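Local coordinates for dual specificity phosphatase-like 15 isoform a (Homo sapiens, PDB 1YZ4), which removes phosphate from phosphotyrosine, phosphoserine and phosphothreonine of protein substrates, as a dual-specificity phosphatase represented here by its catalytic domain, at residues Glu139-Trp143 and Ala144-Lys148; Arg151-Glu154 and Glu155-Glu159. The protein carries 1 engineered substitution. All blocks are in the same frame, centred on the assembly; numbering follows the deposited sequence.

Overall arrangement
Both contacts are local ones near the C-terminal end of the catalytic domain, and they follow each other along the chain. Interaction 1 joins helix 132-143 to the start of helix 145-157; interaction 2 takes in the last turns of that second helix and the residues just beyond it. Their centres lie about 16 Å apart and the two sets of residues do not touch, so helix 145-157 is what links them. Measured from the centre of the chain, interaction 1 is about 16 Å out and interaction 2 about 19 Å. Both are remote from Ser91, an engineered residue at the predicted phosphocysteine position of the active site.

Interaction 1: Glu139-Trp143 and Ala144-Lys148; sequences EEFGW and ASSQK
Two backbone bonds carry the chain from Glu139-Trp143 into Ala144-Lys148. Ala144 N gives a nearly straight bond to Glu140 O (2.8 Å, N-H...O 173°), a regular i to i+4 helical step. The next one is longer in sequence: Ser146 N reaches back five residues to Phe141 O at 2.8 Å, with the donor tilted from the carbonyl plane, while Ser145 N passes the same oxygen at 3.3 Å with too poor an angle to bond. This i to i+5, pi-type bond offsets the helical pattern by one residue at the junction of two consecutive helices.

Phe141 does most of the side-chain work. With CG anti to the backbone N (chi1 180°), its ring lies alongside the start of the following helix, and the backbone N of Ser146 sits over the centre of one face, 3.9 Å above the plane. Ser145 CB approaches the same ring obliquely, 3.7 Å from Phe141 CD1. Next to it, Ser146 CB packs 3.9 Å from Phe141 CE2. On the outer surface the Trp143 indole stands out from the helix, and its CE3 touches Ala144 CB at 3.8 Å.

Deeper in the domain, Phe141 meets Phe70 edge to face and rests on Ala104, Met107 and Thr108 of helix 97-110. Ser146 also touches Met107, which puts both ends of the joint against that helix.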
loop_
_atom_site.group_PDB
_atom_site.type_symbol
_atom_site.label_atom_id
_atom_site.label_comp_id
_atom_site.label_asym_id
_atom_site.label_seq_id
_atom_site.Cartn_x
_atom_site.Cartn_y
_atom_site.Cartn_z
ATOM N N GLU A 139 -0.135 -7.321 -13.276
ATOM C CA GLU A 139 0.037 -8.566 -14.017
ATOM C C GLU A 139 1.529 -8.759 -14.298
ATOM O O GLU A 139 2.092 -9.816 -14.018
ATOM C CB GLU A 139 -0.727 -8.500 -15.344
ATOM C CG GLU A 139 -1.926 -9.425 -15.444
ATOM C CD GLU A 139 -1.536 -10.884 -15.527
ATOM O OE1 GLU A 139 -0.886 -11.386 -14.587
ATOM O OE2 GLU A 139 -1.880 -11.530 -16.535
ATOM N N GLU A 140 2.153 -7.722 -14.859
ATOM C CA GLU A 140 3.577 -7.754 -15.178
ATOM C C GLU A 140 4.365 -8.102 -13.928
ATOM O O GLU A 140 5.073 -9.100 -13.884
ATOM C CB GLU A 140 4.054 -6.388 -15.677
ATOM C CG GLU A 140 3.610 -5.997 -17.076
ATOM C CD GLU A 140 4.022 -4.571 -17.436
ATOM O OE1 GLU A 140 5.229 -4.241 -17.312
ATOM O OE2 GLU A 140 3.137 -3.783 -17.844
ATOM N N PHE A 141 4.224 -7.254 -12.916
ATOM C CA PHE A 141 4.917 -7.414 -11.648
ATOM C C PHE A 141 4.841 -8.840 -11.117
ATOM O O PHE A 141 5.836 -9.382 -10.629
ATOM C CB PHE A 141 4.336 -6.451 -10.614
ATOM C CG PHE A 141 4.988 -6.549 -9.267
ATOM C CD1 PHE A 141 6.261 -6.023 -9.054
ATOM C CD2 PHE A 141 4.344 -7.203 -8.215
ATOM C CE1 PHE A 141 6.885 -6.147 -7.818
ATOM C CE2 PHE A 141 4.958 -7.335 -6.974
ATOM C CZ PHE A 141 6.235 -6.806 -6.773
ATOM N N GLY A 142 3.661 -9.443 -11.212
ATOM C CA GLY A 142 3.496 -10.799 -10.730
ATOM C C GLY A 142 4.400 -11.772 -11.460
ATOM O O GLY A 142 5.048 -12.620 -10.845
ATOM N N TRP A 143 4.453 -11.639 -12.779
ATOM C CA TRP A 143 5.268 -12.516 -13.601
ATOM C C TRP A 143 6.762 -12.263 -13.436
ATOM O O TRP A 143 7.536 -13.186 -13.177
ATOM C CB TRP A 143 4.899 -12.333 -15.077
ATOM C CG TRP A 143 5.544 -13.334 -16.006
ATOM C CD1 TRP A 143 5.084 -14.587 -16.311
ATOM C CD2 TRP A 143 6.762 -13.165 -16.746
ATOM N NE1 TRP A 143 5.937 -15.205 -17.197
ATOM C CE2 TRP A 143 6.975 -14.356 -17.478
ATOM C CE3 TRP A 143 7.694 -12.125 -16.860
ATOM C CZ2 TRP A 143 8.083 -14.534 -18.315
ATOM C CZ3 TRP A 143 8.799 -12.303 -17.694
ATOM C CH2 TRP A 143 8.981 -13.500 -18.409
ATOM N N ALA A 144 7.161 -11.003 -13.576
ATOM C CA ALA A 144 8.570 -10.634 -13.517
ATOM C C ALA A 144 9.254 -10.412 -12.166
ATOM O O ALA A 144 10.008 -11.256 -11.683
ATOM C CB ALA A 144 8.799 -9.403 -14.407
ATOM N N SER A 145 8.974 -9.264 -11.568
ATOM C CA SER A 145 9.602 -8.833 -10.329
ATOM C C SER A 145 9.228 -9.427 -8.969
ATOM O O SER A 145 10.075 -9.527 -8.083
ATOM C CB SER A 145 9.458 -7.323 -10.268
ATOM O OG SER A 145 9.563 -6.793 -11.579
ATOM N N SER A 146 7.971 -9.802 -8.793
ATOM C CA SER A 146 7.498 -10.334 -7.522
ATOM C C SER A 146 8.463 -11.272 -6.778
ATOM O O SER A 146 8.965 -10.934 -5.701
ATOM C CB SER A 146 6.144 -11.021 -7.737
ATOM O OG SER A 146 5.519 -11.312 -6.502
ATOM N N GLN A 147 8.712 -12.449 -7.347
ATOM C CA GLN A 147 9.598 -13.440 -6.742
ATOM C C GLN A 147 11.024 -12.930 -6.452
ATOM O O GLN A 147 11.602 -13.219 -5.393
ATOM C CB GLN A 147 9.677 -14.667 -7.655
ATOM C CG GLN A 147 8.338 -15.345 -7.918
ATOM C CD GLN A 147 8.335 -16.162 -9.209
ATOM O OE1 GLN A 147 8.357 -15.604 -10.310
ATOM N NE2 GLN A 147 8.314 -17.485 -9.077
ATOM N N LYS A 148 11.593 -12.192 -7.401
ATOM C CA LYS A 148 12.946 -11.661 -7.245
ATOM C C LYS A 148 12.981 -10.729 -6.043
ATOM O O LYS A 148 13.912 -10.761 -5.229
ATOM C CB LYS A 148 13.380 -10.902 -8.506
ATOM C CG LYS A 148 14.810 -10.375 -8.441
ATOM C CD LYS A 148 15.181 -9.494 -9.638
ATOM C CE LYS A 148 16.631 -8.997 -9.523
ATOM N NZ LYS A 148 17.063 -8.130 -10.666
#

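Interaction 2: Arg151-Glu154 and Glu155-Glu159; sequences RQLE and ERFGE
Arg151 sends CG anti to its backbone nitrogen (chi1 -179°) and then bends at chi2 and chi3, which folds NE against the flank of the helix, where the extended Glu155 reaches back one turn to meet it. The result is an i to i+4 salt bridge on the exposed side of helix 145-157. Arg151 NE lies 2.8 Å from Glu155 OE2; the guanidinium and carboxylate planes are only 14° apart but not level, and OE2 approaches obliquely. The other carboxylate oxygen extends the bridge into a network: Glu155 OE1 lies in the plane of the Arg156 guanidinium at its edge, 3.3 Å from NH1. Held between two arginines, this carboxylate would probably favour its charged form.

Bent at chi2, Arg156 runs beside Gln152 in the same direction. Gln152 CG lies over one face of the Arg156 guanidinium, 3.7 Å from its NH1, and the amide and guanidinium planes differ by 23°. Beneath these side chains the helix keeps its i to i+4 ladder, including Arg156 N to Gln152 O and Phe157 N to Leu153 O, both 2.9 Å. Gly158, with positive phi, then takes the chain out of helical conformation; at its backbone angles a CB would press against the Phe157 carbonyl oxygen.

On the inward side, Leu153 and Phe157 both lean on helix 70-82, where each touches Asn75; Leu153 also meets His78, and Phe157 meets Cys79. Between themselves they close an apolar contact, Leu153 CD2 to Phe157 CE1 at 3.8 Å, while Leu153 O lies at the edge of the phenyl ring, near its plane and 3.4 Å from CD1.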
loop_
_atom_site.group_PDB
_atom_site.type_symbol
_atom_site.label_atom_id
_atom_site.label_comp_id
_atom_site.label_asym_id
_atom_site.label_seq_id
_atom_site.Cartn_x
_atom_site.Cartn_y
_atom_site.Cartn_z
ATOM N N ARG A 151 13.027 -12.556 -2.594
ATOM C CA ARG A 151 14.365 -13.014 -2.255
ATOM C C ARG A 151 15.225 -11.813 -1.828
ATOM O O ARG A 151 15.998 -11.898 -0.870
ATOM C CB ARG A 151 14.997 -13.712 -3.461
ATOM C CG ARG A 151 16.395 -14.256 -3.219
ATOM C CD ARG A 151 17.272 -13.966 -4.429
ATOM N NE ARG A 151 17.533 -12.532 -4.573
ATOM C CZ ARG A 151 17.741 -11.919 -5.735
ATOM N NH1 ARG A 151 17.716 -12.609 -6.866
ATOM N NH2 ARG A 151 17.983 -10.613 -5.766
ATOM N N GLN A 152 15.079 -10.695 -2.543
ATOM C CA GLN A 152 15.830 -9.485 -2.228
ATOM C C GLN A 152 15.538 -8.979 -0.817
ATOM O O GLN A 152 16.460 -8.670 -0.062
ATOM C CB GLN A 152 15.511 -8.380 -3.239
ATOM C CG GLN A 152 16.501 -8.278 -4.383
ATOM C CD GLN A 152 16.116 -7.211 -5.396
ATOM O OE1 GLN A 152 15.850 -6.062 -5.036
ATOM N NE2 GLN A 152 16.090 -7.586 -6.673
ATOM N N LEU A 153 14.257 -8.898 -0.462
ATOM C CA LEU A 153 13.866 -8.422 0.863
ATOM C C LEU A 153 14.468 -9.290 1.963
ATOM O O LEU A 153 14.840 -8.793 3.029
ATOM C CB LEU A 153 12.340 -8.409 1.004
ATOM C CG LEU A 153 11.581 -7.438 0.098
ATOM C CD1 LEU A 153 10.100 -7.758 0.150
ATOM C CD2 LEU A 153 11.842 -6.002 0.521
ATOM N N GLU A 154 14.550 -10.590 1.704
ATOM C CA GLU A 154 15.115 -11.516 2.670
ATOM C C GLU A 154 16.579 -11.145 2.887
ATOM O O GLU A 154 17.087 -11.197 4.005
ATOM C CB GLU A 154 15.004 -12.948 2.143
ATOM C CG GLU A 154 13.570 -13.398 1.894
ATOM C CD GLU A 154 13.490 -14.709 1.130
ATOM O OE1 GLU A 154 14.133 -15.690 1.556
ATOM O OE2 GLU A 154 12.779 -14.761 0.105
ATOM N N GLU A 155 17.249 -10.756 1.806
ATOM C CA GLU A 155 18.650 -10.375 1.875
ATOM C C GLU A 155 18.845 -9.059 2.616
ATOM O O GLU A 155 19.671 -8.971 3.518
ATOM C CB GLU A 155 19.228 -10.259 0.466
ATOM C CG GLU A 155 19.557 -11.585 -0.195
ATOM C CD GLU A 155 19.755 -11.436 -1.692
ATOM O OE1 GLU A 155 20.276 -10.383 -2.117
ATOM O OE2 GLU A 155 19.395 -12.368 -2.444
ATOM N N ARG A 156 18.080 -8.038 2.237
ATOM C CA ARG A 156 18.186 -6.727 2.869
ATOM C C ARG A 156 17.756 -6.659 4.328
ATOM O O ARG A 156 18.405 -5.999 5.133
ATOM C CB ARG A 156 17.382 -5.683 2.085
ATOM C CG ARG A 156 18.166 -4.960 0.995
ATOM C CD ARG A 156 18.638 -5.927 -0.066
ATOM N NE ARG A 156 18.919 -5.263 -1.333
ATOM C CZ ARG A 156 19.321 -5.900 -2.428
ATOM N NH1 ARG A 156 19.489 -7.215 -2.405
ATOM N NH2 ARG A 156 19.552 -5.228 -3.547
ATOM N N PHE A 157 16.664 -7.331 4.673
ATOM C CA PHE A 157 16.170 -7.263 6.045
ATOM C C PHE A 157 16.093 -8.588 6.784
ATOM O O PHE A 157 15.767 -8.611 7.967
ATOM C CB PHE A 157 14.781 -6.598 6.074
ATOM C CG PHE A 157 14.666 -5.384 5.192
ATOM C CD1 PHE A 157 14.241 -5.506 3.871
ATOM C CD2 PHE A 157 15.011 -4.121 5.670
ATOM C CE1 PHE A 157 14.163 -4.389 3.040
ATOM C CE2 PHE A 157 14.936 -2.994 4.841
ATOM C CZ PHE A 157 14.512 -3.131 3.526
ATOM N N GLY A 158 16.395 -9.688 6.102
ATOM C CA GLY A 158 16.322 -10.983 6.756
ATOM C C GLY A 158 14.910 -11.530 6.676
ATOM O O GLY A 158 14.001 -10.828 6.230
ATOM N N GLU A 159 14.719 -12.777 7.103
ATOM C CA GLU A 159 13.401 -13.414 7.063
ATOM C C GLU A 159 12.639 -13.299 8.381
ATOM O O GLU A 159 13.157 -12.637 9.308
ATOM C CB GLU A 159 13.543 -14.890 6.677
ATOM C CG GLU A 159 14.015 -15.110 5.244
ATOM C CD GLU A 159 14.210 -16.579 4.909
ATOM O OE1 GLU A 159 15.098 -17.216 5.516
ATOM O OE2 GLU A 159 13.476 -17.098 4.041
#